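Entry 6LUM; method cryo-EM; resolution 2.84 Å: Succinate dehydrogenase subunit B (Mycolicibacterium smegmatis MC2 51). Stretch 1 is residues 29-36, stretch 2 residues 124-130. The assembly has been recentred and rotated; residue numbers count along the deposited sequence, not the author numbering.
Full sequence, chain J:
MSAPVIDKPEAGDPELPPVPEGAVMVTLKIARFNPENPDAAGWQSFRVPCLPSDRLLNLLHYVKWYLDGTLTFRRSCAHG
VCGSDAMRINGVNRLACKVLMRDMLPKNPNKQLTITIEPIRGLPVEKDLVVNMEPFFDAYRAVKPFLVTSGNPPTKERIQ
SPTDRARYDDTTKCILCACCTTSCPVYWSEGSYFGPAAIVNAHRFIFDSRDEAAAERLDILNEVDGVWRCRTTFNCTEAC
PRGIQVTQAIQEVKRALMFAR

Stretch 1, residues 29-36: KIARFNPE
Stretch 2 (124-130) PVEKDLV

Two chain segments can pack closely without sharing a hydrogen bond, as residues 29-36 and 124-130 of this succinate dehydrogenase subunit illustrate. The first is extended through Arg32 and continues as loop; the second, passing in roughly the opposite sense, runs as a strand over 125-127, then enters a type II turn from Lys127 to Val130, with Leu129 at phi/psi 61/8. Within this stretch Glu126 N donates to Val130 O (2.9 Å), while Val130 N to Lys127 O (3.3 Å) is weak. The register is marked by Arg32 and Asp128, whose CA atoms lie 4.8 Å apart. Phe33 O sits 3.3 Å from Asp128 N at too poor an angle to bond, but accepts a CA-H...O contact from Lys127 CA (3.5 Å).

Side chains supply the rest. Arg32 leaves sideways, but m at chi1 through chi3 curls its end nearer, so that NE forms a salt bridge with OD1 of Asp128 (p, chi1 40°) at 3.5 Å, at the guanidinium edge; the same OD1 lies 3.6 Å from Lys127 NZ, a second bridge, so one carboxylate oxygen serves two cations. Two contacts are purely apolar, carbon against carbon: Phe33 (t, chi2 83°) brings CD2 to 3.9 Å from CG1 of Val125 (t), and Ile30 (m, m) places CG2 4.1 Å from CD2 of Leu129 (m, t). Pro35, C-gamma endo, points toward stretch 2, its CB 3.3 Å from Glu126 O and its CD 3.6 Å from Lys127 CG, on a chain t through chi3 and m at chi4 (-54°).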

# COMPACT_ATOMS: atom_id res chain seq x y z
N LYS J 29 -19.31 -1.53 48.02
CA LYS J 29 -19.14 -2.95 47.74
C LYS J 29 -18.21 -3.09 46.56
O LYS J 29 -18.65 -3.09 45.41
CB LYS J 29 -20.48 -3.62 47.46
CG LYS J 29 -21.13 -4.25 48.67
CD LYS J 29 -22.39 -4.97 48.28
CE LYS J 29 -22.09 -6.10 47.32
NZ LYS J 29 -23.33 -6.81 46.91
N ILE J 30 -16.94 -3.21 46.82
CA ILE J 30 -15.97 -3.32 45.74
C ILE J 30 -15.95 -4.77 45.29
O ILE J 30 -16.28 -5.67 46.06
CB ILE J 30 -14.58 -2.86 46.21
CG1 ILE J 30 -14.66 -1.53 46.93
CG2 ILE J 30 -13.67 -2.68 45.03
CD1 ILE J 30 -15.10 -0.42 46.08
N ALA J 31 -15.59 -4.99 44.03
CA ALA J 31 -15.44 -6.35 43.51
C ALA J 31 -13.96 -6.64 43.39
O ALA J 31 -13.35 -6.44 42.34
CB ALA J 31 -16.16 -6.49 42.18
N ARG J 32 -13.37 -7.12 44.47
CA ARG J 32 -11.93 -7.31 44.52
C ARG J 32 -11.51 -8.53 43.72
O ARG J 32 -12.25 -9.52 43.62
CB ARG J 32 -11.46 -7.47 45.97
CG ARG J 32 -12.09 -6.49 46.93
CD ARG J 32 -11.49 -5.10 46.78
NE ARG J 32 -10.04 -5.15 46.81
CZ ARG J 32 -9.32 -5.16 47.93
NH1 ARG J 32 -9.92 -5.12 49.10
NH2 ARG J 32 -8.00 -5.20 47.86
N PHE J 33 -10.32 -8.45 43.14
CA PHE J 33 -9.72 -9.54 42.38
C PHE J 33 -8.22 -9.34 42.41
O PHE J 33 -7.72 -8.37 41.85
CB PHE J 33 -10.24 -9.55 40.95
CG PHE J 33 -9.38 -10.34 40.00
CD1 PHE J 33 -9.51 -11.71 39.91
CD2 PHE J 33 -8.45 -9.72 39.20
CE1 PHE J 33 -8.72 -12.43 39.03
CE2 PHE J 33 -7.67 -10.44 38.33
CZ PHE J 33 -7.80 -11.79 38.25
N ASN J 34 -7.51 -10.25 43.04
CA ASN J 34 -6.06 -10.18 43.14
C ASN J 34 -5.45 -11.03 42.04
O ASN J 34 -5.82 -12.20 41.91
CB ASN J 34 -5.60 -10.67 44.50
CG ASN J 34 -4.38 -9.95 45.01
OD1 ASN J 34 -3.74 -9.19 44.29
ND2 ASN J 34 -4.04 -10.18 46.27
N PRO J 35 -4.55 -10.50 41.23
CA PRO J 35 -4.09 -11.25 40.06
C PRO J 35 -3.09 -12.34 40.39
O PRO J 35 -2.94 -13.29 39.62
CB PRO J 35 -3.46 -10.17 39.19
CG PRO J 35 -2.96 -9.19 40.15
CD PRO J 35 -3.94 -9.16 41.28
N GLU J 36 -2.37 -12.21 41.50
CA GLU J 36 -1.36 -13.21 41.81
C GLU J 36 -1.49 -13.82 43.19
O GLU J 36 -1.29 -15.03 43.33
CB GLU J 36 0.05 -12.61 41.67
CG GLU J 36 0.41 -11.57 42.71
CD GLU J 36 1.83 -11.08 42.59
OE1 GLU J 36 2.52 -11.50 41.63
OE2 GLU J 36 2.27 -10.29 43.45
N PRO J 124 -10.05 -7.18 29.72
CA PRO J 124 -9.45 -8.10 30.70
C PRO J 124 -9.08 -7.38 31.99
O PRO J 124 -8.31 -6.42 31.98
CB PRO J 124 -8.21 -8.63 29.98
CG PRO J 124 -8.44 -8.34 28.55
CD PRO J 124 -9.24 -7.10 28.49
N VAL J 125 -9.61 -7.86 33.11
CA VAL J 125 -9.29 -7.28 34.40
C VAL J 125 -7.85 -7.62 34.77
O VAL J 125 -7.39 -8.75 34.55
CB VAL J 125 -10.28 -7.79 35.46
CG1 VAL J 125 -10.03 -7.14 36.77
CG2 VAL J 125 -11.68 -7.52 35.02
N GLU J 126 -7.13 -6.65 35.32
CA GLU J 126 -5.77 -6.85 35.78
C GLU J 126 -5.63 -6.82 37.29
O GLU J 126 -4.76 -7.50 37.82
CB GLU J 126 -4.84 -5.79 35.18
CG GLU J 126 -4.73 -5.86 33.68
CD GLU J 126 -4.07 -7.14 33.20
OE1 GLU J 126 -2.84 -7.13 32.98
OE2 GLU J 126 -4.77 -8.16 33.05
N LYS J 127 -6.46 -6.05 37.97
CA LYS J 127 -6.57 -6.07 39.42
C LYS J 127 -7.94 -5.51 39.74
O LYS J 127 -8.77 -5.34 38.84
CB LYS J 127 -5.42 -5.28 40.06
CG LYS J 127 -5.05 -5.72 41.45
CD LYS J 127 -3.60 -5.47 41.73
CE LYS J 127 -3.29 -5.63 43.19
NZ LYS J 127 -4.17 -4.78 44.02
N ASP J 128 -8.20 -5.21 41.00
CA ASP J 128 -9.49 -4.61 41.32
C ASP J 128 -9.63 -3.26 40.64
O ASP J 128 -8.75 -2.41 40.74
CB ASP J 128 -9.62 -4.49 42.83
CG ASP J 128 -8.34 -4.08 43.48
OD1 ASP J 128 -7.73 -4.93 44.15
OD2 ASP J 128 -7.94 -2.91 43.33
N LEU J 129 -10.73 -3.08 39.91
CA LEU J 129 -11.11 -1.85 39.24
C LEU J 129 -10.11 -1.39 38.19
O LEU J 129 -10.27 -0.30 37.65
CB LEU J 129 -11.36 -0.71 40.23
CG LEU J 129 -12.18 -1.02 41.46
CD1 LEU J 129 -12.26 0.20 42.34
CD2 LEU J 129 -13.54 -1.46 41.08
N VAL J 130 -9.10 -2.18 37.87
CA VAL J 130 -8.14 -1.85 36.82
C VAL J 130 -8.31 -2.86 35.70
O VAL J 130 -8.30 -4.07 35.95
CB VAL J 130 -6.69 -1.85 37.35
CG1 VAL J 130 -5.74 -1.81 36.21
CG2 VAL J 130 -6.46 -0.68 38.23